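Local coordinates for protein yeast glycogen phosphorylase (Saccharomyces cerevisiae, PDB 1YGP) that is a glycogen phosphorylase, a dimeric enzyme of the carbohydrate phosphorylase family with the two-domain GT-B fold and a bound pyridoxal-5'-phosphate, at residues I576-L581 / I705-L710; A115-K120 / W521-N526. All blocks are in the same frame, centred on the assembly; numbering follows the deposited sequence.

Contact 1 (I576-L581 / I705-L710); sequences IRLVDL and IPASDL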
ATOM      1  N   ILE A 576     -18.894 -32.125  -9.337  1.00 17.16           N
ATOM      2  CA  ILE A 576     -19.307 -31.153 -10.335  1.00 16.59           C
ATOM      3  C   ILE A 576     -18.624 -29.833 -10.052  1.00 16.48           C
ATOM      4  O   ILE A 576     -18.136 -29.238 -11.016  1.00 17.28           O
ATOM      5  CB  ILE A 576     -20.856 -30.974 -10.326  1.00 16.68           C
ATOM      6  CG1 ILE A 576     -21.485 -32.206 -10.961  1.00  7.28           C
ATOM      7  CG2 ILE A 576     -21.274 -29.683 -11.052  1.00 12.53           C
ATOM      8  CD1 ILE A 576     -23.004 -32.314 -10.673  1.00  9.55           C
ATOM      9  N   ARG A 577     -18.543 -29.380  -8.792  1.00 17.19           N
ATOM     10  CA  ARG A 577     -17.865 -28.122  -8.489  1.00 19.01           C
ATOM     11  C   ARG A 577     -16.449 -28.151  -9.024  1.00 20.74           C
ATOM     12  O   ARG A 577     -16.065 -27.218  -9.729  1.00 27.86           O
ATOM     13  CB  ARG A 577     -17.663 -27.805  -7.019  1.00 21.59           C
ATOM     14  CG  ARG A 577     -18.837 -27.693  -6.079  1.00 30.62           C
ATOM     15  CD  ARG A 577     -18.375 -26.957  -4.815  1.00 33.64           C
ATOM     16  NE  ARG A 577     -17.272 -27.631  -4.156  1.00 40.30           N
ATOM     17  CZ  ARG A 577     -17.123 -27.627  -2.832  1.00 42.51           C
ATOM     18  NH1 ARG A 577     -17.980 -26.996  -2.034  1.00 42.61           N
ATOM     19  NH2 ARG A 577     -16.100 -28.299  -2.303  1.00 44.71           N
ATOM     20  N   LEU A 578     -15.673 -29.212  -8.747  1.00 19.32           N
ATOM     21  CA  LEU A 578     -14.298 -29.300  -9.189  1.00 15.46           C
ATOM     22  C   LEU A 578     -14.234 -29.231 -10.705  1.00 20.32           C
ATOM     23  O   LEU A 578     -13.422 -28.481 -11.254  1.00 18.20           O
ATOM     24  CB  LEU A 578     -13.673 -30.602  -8.714  1.00 13.38           C
ATOM     25  CG  LEU A 578     -12.235 -30.840  -9.176  1.00 10.48           C
ATOM     26  CD1 LEU A 578     -11.342 -29.766  -8.587  1.00  9.32           C
ATOM     27  CD2 LEU A 578     -11.790 -32.231  -8.786  1.00  6.16           C
ATOM     28  N   VAL A 579     -15.130 -29.959 -11.383  1.00 25.30           N
ATOM     29  CA  VAL A 579     -15.195 -29.968 -12.841  1.00 26.77           C
ATOM     30  C   VAL A 579     -15.410 -28.530 -13.315  1.00 24.05           C
ATOM     31  O   VAL A 579     -14.643 -28.046 -14.160  1.00 22.86           O
ATOM     32  CB  VAL A 579     -16.350 -30.932 -13.291  1.00 28.52           C
ATOM     33  CG1 VAL A 579     -16.555 -30.915 -14.787  1.00 27.34           C
ATOM     34  CG2 VAL A 579     -15.952 -32.373 -12.986  1.00 28.57           C
ATOM     35  N   ASP A 580     -16.356 -27.811 -12.701  1.00 21.00           N
ATOM     36  CA  ASP A 580     -16.607 -26.420 -13.030  1.00 23.48           C
ATOM     37  C   ASP A 580     -15.332 -25.591 -12.899  1.00 23.71           C
ATOM     38  O   ASP A 580     -15.080 -24.756 -13.784  1.00 23.48           O
ATOM     39  CB  ASP A 580     -17.660 -25.800 -12.107  1.00 26.05           C
ATOM     40  CG  ASP A 580     -19.142 -26.026 -12.399  1.00 30.58           C
ATOM     41  OD1 ASP A 580     -19.552 -25.992 -13.562  1.00 34.94           O
ATOM     42  OD2 ASP A 580     -19.902 -26.191 -11.442  1.00 30.52           O
ATOM     43  N   LEU A 581     -14.504 -25.847 -11.860  1.00 20.68           N
ATOM     44  CA  LEU A 581     -13.265 -25.106 -11.628  1.00 18.99           C
ATOM     45  C   LEU A 581     -12.279 -25.346 -12.757  1.00 21.08           C
ATOM     46  O   LEU A 581     -11.726 -24.400 -13.321  1.00 19.98           O
ATOM     47  CB  LEU A 581     -12.551 -25.520 -10.346  1.00 15.11           C
ATOM     48  CG  LEU A 581     -11.924 -24.461  -9.404  1.00 17.78           C
ATOM     49  CD1 LEU A 581     -11.002 -25.174  -8.438  1.00 15.07           C
ATOM     50  CD2 LEU A 581     -11.072 -23.444 -10.137  1.00 18.11           C
ATOM     51  N   ILE A 705     -10.469 -31.090  -2.238  1.00  9.30           N
ATOM     52  CA  ILE A 705     -10.659 -32.162  -1.275  1.00  9.33           C
ATOM     53  C   ILE A 705     -12.085 -32.738  -1.159  1.00 11.80           C
ATOM     54  O   ILE A 705     -12.182 -33.962  -1.308  1.00 14.48           O
ATOM     55  CB  ILE A 705     -10.092 -31.629   0.062  1.00  3.61           C
ATOM     56  CG1 ILE A 705      -8.590 -31.757  -0.103  1.00  2.17           C
ATOM     57  CG2 ILE A 705     -10.599 -32.355   1.305  1.00  2.00           C
ATOM     58  CD1 ILE A 705      -7.652 -31.116   0.929  1.00  7.46           C
ATOM     59  N   PRO A 706     -13.238 -32.075  -0.974  1.00 10.84           N
ATOM     60  CA  PRO A 706     -14.546 -32.746  -0.891  1.00 10.40           C
ATOM     61  C   PRO A 706     -14.985 -33.494  -2.162  1.00 12.11           C
ATOM     62  O   PRO A 706     -15.993 -34.209  -2.139  1.00  6.18           O
ATOM     63  CB  PRO A 706     -15.514 -31.645  -0.507  1.00  4.96           C
ATOM     64  CG  PRO A 706     -14.630 -30.606   0.130  1.00 10.74           C
ATOM     65  CD  PRO A 706     -13.383 -30.645  -0.751  1.00 10.37           C
ATOM     66  N   ALA A 707     -14.285 -33.291  -3.290  1.00 11.05           N
ATOM     67  CA  ALA A 707     -14.587 -33.942  -4.546  1.00 10.31           C
ATOM     68  C   ALA A 707     -13.831 -35.246  -4.689  1.00 15.88           C
ATOM     69  O   ALA A 707     -14.030 -36.005  -5.642  1.00 17.72           O
ATOM     70  CB  ALA A 707     -14.166 -33.085  -5.703  1.00 10.42           C
ATOM     71  N   SER A 708     -12.943 -35.535  -3.749  1.00 20.03           N
ATOM     72  CA  SER A 708     -12.051 -36.651  -3.912  1.00 22.35           C
ATOM     73  C   SER A 708     -12.728 -37.985  -3.713  1.00 25.37           C
ATOM     74  O   SER A 708     -13.445 -38.175  -2.728  1.00 25.01           O
ATOM     75  CB  SER A 708     -10.923 -36.512  -2.932  1.00 22.42           C
ATOM     76  OG  SER A 708      -9.828 -37.359  -3.258  1.00 26.45           O
ATOM     77  N   ASP A 709     -12.499 -38.891  -4.672  1.00 21.48           N
ATOM     78  CA  ASP A 709     -12.899 -40.260  -4.475  1.00 21.82           C
ATOM     79  C   ASP A 709     -11.742 -41.004  -3.796  1.00 23.74           C
ATOM     80  O   ASP A 709     -11.930 -41.759  -2.831  1.00 26.15           O
ATOM     81  CB  ASP A 709     -13.228 -40.893  -5.816  1.00 22.63           C
ATOM     82  CG  ASP A 709     -14.566 -40.491  -6.420  1.00 22.69           C
ATOM     83  OD1 ASP A 709     -15.465 -40.057  -5.700  1.00 27.78           O
ATOM     84  OD2 ASP A 709     -14.727 -40.639  -7.622  1.00 16.84           O
ATOM     85  N   LEU A 710     -10.508 -40.774  -4.250  1.00 21.01           N
ATOM     86  CA  LEU A 710      -9.334 -41.426  -3.705  1.00 18.58           C
ATOM     87  C   LEU A 710      -8.235 -40.358  -3.700  1.00 20.12           C
ATOM     88  O   LEU A 710      -8.178 -39.494  -4.603  1.00 21.81           O
ATOM     89  CB  LEU A 710      -9.035 -42.605  -4.629  1.00 17.48           C
ATOM     90  CG  LEU A 710      -8.151 -43.860  -4.367  1.00 19.92           C
ATOM     91  CD1 LEU A 710      -6.827 -43.644  -5.052  1.00 14.26           C
ATOM     92  CD2 LEU A 710      -8.078 -44.194  -2.888  1.00 11.93           C
TER
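The carbonyl oxygen of P706, whose ring lies against the guanidinium of R577, is gripped by two side chains from the preceding turns of R577's own helix, K571 NZ and N574 ND2. K571 NZ also takes the carbonyl of S708, and K575 forms a salt bridge with D709, so helix 562-584 holds the 705-710 loop through polar side chains of K571, N574 and K575. Between the segments themselves the contact is van der Waals packing: a guanidinium edge on a proline ring, and a leucine on an alanine. The NH2 corner of R577 approaches the proline ring at 3.7 Å from P706 CG. The ring meets the edge of the guanidinium, not a face, with P706 CD in its plane. The arginine chain, bent at chi3 (-58°), brings NH2 to the proline ring, where the carbonyl of A525 accepts a hydrogen bond from it. One residue further on, the CB atoms of L578 and A707 meet at 3.9 Å, and L578 CD2 reaches the same methyl at 4.0 Å. I705 to S708 form a type I beta turn, closed by S708 N bonding to I705 O at 3.0 Å, with P706 and A707 at its two central positions. Helix 562-584 thus packs on the connection from helix 698-704 to strand 710-713, which enters the parallel 3-2-1-4-5-6 sheet of the Rossmann-like domain of the GT-B fold.

Contact 2 (A115-K120 / W521-N526); sequences ALINMK and WLKQAN
I117 carries this contact between two helix ends, and its two branches go to different neighbours on the opposing helix. CG2 faces the aliphatic part of K523, 4.0 Å from K523 CD and 4.2 Å from K523 CE, and the two side chains run past each other in opposite directions. CD1 instead lies over the base of Q524, 4.0 Å from Q524 CA and 4.1 Å from Q524 CB, and these two chains cross at an oblique angle. With CG1 opposite the carbonyl carbon of the isoleucine and CG2 opposite its backbone N, the chi1 of -77° aims the diverging branches, CG2 at K523 and the CG1-CD1 arm at Q524. K523 is extended through its methylenes and bends only at the end, with chi4 at 52°, where NZ makes a salt bridge with E542. Its hydrocarbon part can therefore flank I117 while the charge is paired away from it. The isoleucine accounts for about half of the 153 Å² buried here. Just after I117 the first helix ends: N118 centres an inverse gamma turn, with a weak bond from M119 N to I117 O of 2.8 Å. On the other side N526 serves as N-cap of helix 527-536, and its amide also bonds to N732. The contact joins the C-terminal end of helix 111-117 to that of helix 518-524, whose W521 lines the pyridoxal-5'-phosphate pocket of this GT-B phosphorylase.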
ATOM      1  N   ALA A 115     -15.448 -15.972   8.417  1.00  5.07           N
ATOM      2  CA  ALA A 115     -16.060 -15.014   9.334  1.00  7.28           C
ATOM      3  C   ALA A 115     -17.564 -15.150   9.332  1.00  9.95           C
ATOM      4  O   ALA A 115     -18.202 -15.023  10.374  1.00 17.27           O
ATOM      5  CB  ALA A 115     -15.786 -13.574   8.973  1.00  2.00           C
ATOM      6  N   LEU A 116     -18.165 -15.455   8.190  1.00 12.85           N
ATOM      7  CA  LEU A 116     -19.606 -15.624   8.129  1.00 12.98           C
ATOM      8  C   LEU A 116     -20.107 -16.826   8.933  1.00 11.33           C
ATOM      9  O   LEU A 116     -21.200 -16.787   9.530  1.00 14.90           O
ATOM     10  CB  LEU A 116     -19.971 -15.724   6.653  1.00  9.76           C
ATOM     11  CG  LEU A 116     -20.663 -14.536   6.002  1.00 12.77           C
ATOM     12  CD1 LEU A 116     -19.899 -13.260   6.287  1.00 19.07           C
ATOM     13  CD2 LEU A 116     -20.768 -14.781   4.505  1.00 14.97           C
ATOM     14  N   ILE A 117     -19.328 -17.911   8.922  1.00 10.85           N
ATOM     15  CA  ILE A 117     -19.635 -19.130   9.664  1.00 11.21           C
ATOM     16  C   ILE A 117     -19.310 -18.898  11.124  1.00 15.83           C
ATOM     17  O   ILE A 117     -20.157 -19.195  11.955  1.00 24.26           O
ATOM     18  CB  ILE A 117     -18.810 -20.329   9.107  1.00  6.32           C
ATOM     19  CG1 ILE A 117     -19.481 -20.774   7.826  1.00  2.00           C
ATOM     20  CG2 ILE A 117     -18.719 -21.500  10.080  1.00  2.85           C
ATOM     21  CD1 ILE A 117     -18.486 -21.526   6.954  1.00  2.00           C
ATOM     22  N   ASN A 118     -18.167 -18.351  11.522  1.00 15.85           N
ATOM     23  CA  ASN A 118     -17.882 -18.184  12.926  1.00 14.94           C
ATOM     24  C   ASN A 118     -18.461 -16.853  13.341  1.00 24.24           C
ATOM     25  O   ASN A 118     -17.724 -15.932  13.729  1.00 28.81           O
ATOM     26  CB  ASN A 118     -16.409 -18.171  13.166  1.00 14.43           C
ATOM     27  CG  ASN A 118     -15.771 -19.457  12.769  1.00 12.93           C
ATOM     28  OD1 ASN A 118     -16.026 -20.516  13.339  1.00 14.53           O
ATOM     29  ND2 ASN A 118     -14.948 -19.377  11.740  1.00 11.11           N
ATOM     30  N   MET A 119     -19.788 -16.719  13.275  1.00 27.10           N
ATOM     31  CA  MET A 119     -20.414 -15.454  13.582  1.00 27.41           C
ATOM     32  C   MET A 119     -21.586 -15.741  14.482  1.00 31.63           C
ATOM     33  O   MET A 119     -22.556 -16.366  14.041  1.00 38.40           O
ATOM     34  CB  MET A 119     -20.887 -14.783  12.304  1.00 22.01           C
ATOM     35  CG  MET A 119     -21.174 -13.316  12.544  1.00 26.82           C
ATOM     36  SD  MET A 119     -22.286 -12.610  11.302  1.00 34.62           S
ATOM     37  CE  MET A 119     -21.157 -11.757  10.257  1.00 26.64           C
ATOM     38  N   LYS A 120     -21.507 -15.329  15.741  1.00 36.14           N
ATOM     39  CA  LYS A 120     -22.609 -15.483  16.692  1.00 40.78           C
ATOM     40  C   LYS A 120     -23.544 -14.286  16.606  1.00 41.86           C
ATOM     41  O   LYS A 120     -23.079 -13.178  16.340  1.00 40.99           O
ATOM     42  CB  LYS A 120     -22.095 -15.561  18.133  1.00 39.14           C
ATOM     43  N   TRP A 521     -12.467 -27.177   7.103  1.00 14.03           N
ATOM     44  CA  TRP A 521     -12.351 -28.356   6.286  1.00 15.46           C
ATOM     45  C   TRP A 521     -13.615 -29.201   6.128  1.00 17.95           C
ATOM     46  O   TRP A 521     -13.678 -29.928   5.131  1.00 21.45           O
ATOM     47  CB  TRP A 521     -11.124 -29.097   6.851  1.00  9.21           C
ATOM     48  CG  TRP A 521      -9.904 -28.206   6.573  1.00  7.80           C
ATOM     49  CD1 TRP A 521      -9.157 -27.664   7.595  1.00  8.02           C
ATOM     50  CD2 TRP A 521      -9.469 -27.777   5.334  1.00  4.70           C
ATOM     51  NE1 TRP A 521      -8.266 -26.889   7.017  1.00  2.00           N
ATOM     52  CE2 TRP A 521      -8.413 -26.923   5.685  1.00  3.30           C
ATOM     53  CE3 TRP A 521      -9.799 -27.960   3.987  1.00  2.00           C
ATOM     54  CZ2 TRP A 521      -7.686 -26.246   4.703  1.00  3.91           C
ATOM     55  CZ3 TRP A 521      -9.074 -27.283   3.006  1.00  2.00           C
ATOM     56  CH2 TRP A 521      -8.030 -26.431   3.362  1.00  2.00           C
ATOM     57  N   LEU A 522     -14.655 -29.100   6.985  1.00 15.42           N
ATOM     58  CA  LEU A 522     -15.921 -29.798   6.754  1.00  8.82           C
ATOM     59  C   LEU A 522     -17.059 -28.820   6.469  1.00  9.55           C
ATOM     60  O   LEU A 522     -17.741 -28.909   5.445  1.00  7.82           O
ATOM     61  CB  LEU A 522     -16.304 -30.658   7.962  1.00  5.24           C
ATOM     62  CG  LEU A 522     -17.648 -31.408   8.038  1.00  2.23           C
ATOM     63  CD1 LEU A 522     -17.800 -32.339   6.874  1.00  6.29           C
ATOM     64  CD2 LEU A 522     -17.696 -32.272   9.276  1.00  2.00           C
ATOM     65  N   LYS A 523     -17.288 -27.827   7.319  1.00 11.59           N
ATOM     66  CA  LYS A 523     -18.444 -26.966   7.106  1.00 13.58           C
ATOM     67  C   LYS A 523     -18.212 -25.947   6.010  1.00 13.91           C
ATOM     68  O   LYS A 523     -19.127 -25.684   5.233  1.00 18.84           O
ATOM     69  CB  LYS A 523     -18.828 -26.247   8.408  1.00 12.19           C
ATOM     70  CG  LYS A 523     -20.134 -25.525   8.223  1.00  6.74           C
ATOM     71  CD  LYS A 523     -20.589 -24.938   9.519  1.00 16.15           C
ATOM     72  CE  LYS A 523     -21.869 -24.129   9.285  1.00 23.61           C
ATOM     73  NZ  LYS A 523     -22.910 -24.865   8.581  1.00 21.52           N
ATOM     74  N   GLN A 524     -17.028 -25.357   5.899  1.00 13.13           N
ATOM     75  CA  GLN A 524     -16.789 -24.413   4.834  1.00 14.45           C
ATOM     76  C   GLN A 524     -16.633 -25.162   3.523  1.00 16.32           C
ATOM     77  O   GLN A 524     -17.406 -24.930   2.593  1.00 22.11           O
ATOM     78  CB  GLN A 524     -15.545 -23.626   5.115  1.00 11.11           C
ATOM     79  CG  GLN A 524     -15.408 -22.435   4.186  1.00 15.29           C
ATOM     80  CD  GLN A 524     -14.619 -21.333   4.849  1.00 15.32           C
ATOM     81  OE1 GLN A 524     -13.796 -20.660   4.256  1.00 15.04           O
ATOM     82  NE2 GLN A 524     -14.838 -21.048   6.124  1.00 19.99           N
ATOM     83  N   ALA A 525     -15.670 -26.083   3.464  1.00 13.67           N
ATOM     84  CA  ALA A 525     -15.375 -26.814   2.249  1.00 13.08           C
ATOM     85  C   ALA A 525     -16.468 -27.738   1.770  1.00 15.06           C
ATOM     86  O   ALA A 525     -16.597 -27.906   0.560  1.00 13.18           O
ATOM     87  CB  ALA A 525     -14.118 -27.655   2.420  1.00 12.84           C
ATOM     88  N   ASN A 526     -17.281 -28.325   2.661  1.00 18.25           N
ATOM     89  CA  ASN A 526     -18.296 -29.275   2.232  1.00 17.15           C
ATOM     90  C   ASN A 526     -19.636 -29.087   2.938  1.00 18.03           C
ATOM     91  O   ASN A 526     -20.119 -29.973   3.659  1.00 17.30           O
ATOM     92  CB  ASN A 526     -17.765 -30.680   2.471  1.00 19.41           C
ATOM     93  CG  ASN A 526     -18.419 -31.772   1.625  1.00 25.16           C
ATOM     94  OD1 ASN A 526     -19.483 -31.620   1.009  1.00 28.10           O
ATOM     95  ND2 ASN A 526     -17.800 -32.947   1.556  1.00 23.80           N
TER

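The centres of contacts 1 and 2 lie about 19 Å apart, yet they meet directly through the C-terminal end of segment 521-526. A probable hydrogen bond joins R577 NH2 to A525 O at 2.9 Å, and P706 CG packs against that same carbonyl oxygen at 3.4 Å. The side chains of P706 and Q524 are about 10 and 11 Å from pyridoxal-5'-phosphate, respectively. W521, from contact 2, touches the ligand. The two contacts also converge on K728 of the same pocket, which I705 touches and W521 engages in a cation-pi interaction. Segment 521-526, which supplies W521 to the pocket, thus lies between segments 115-120 and 705-710.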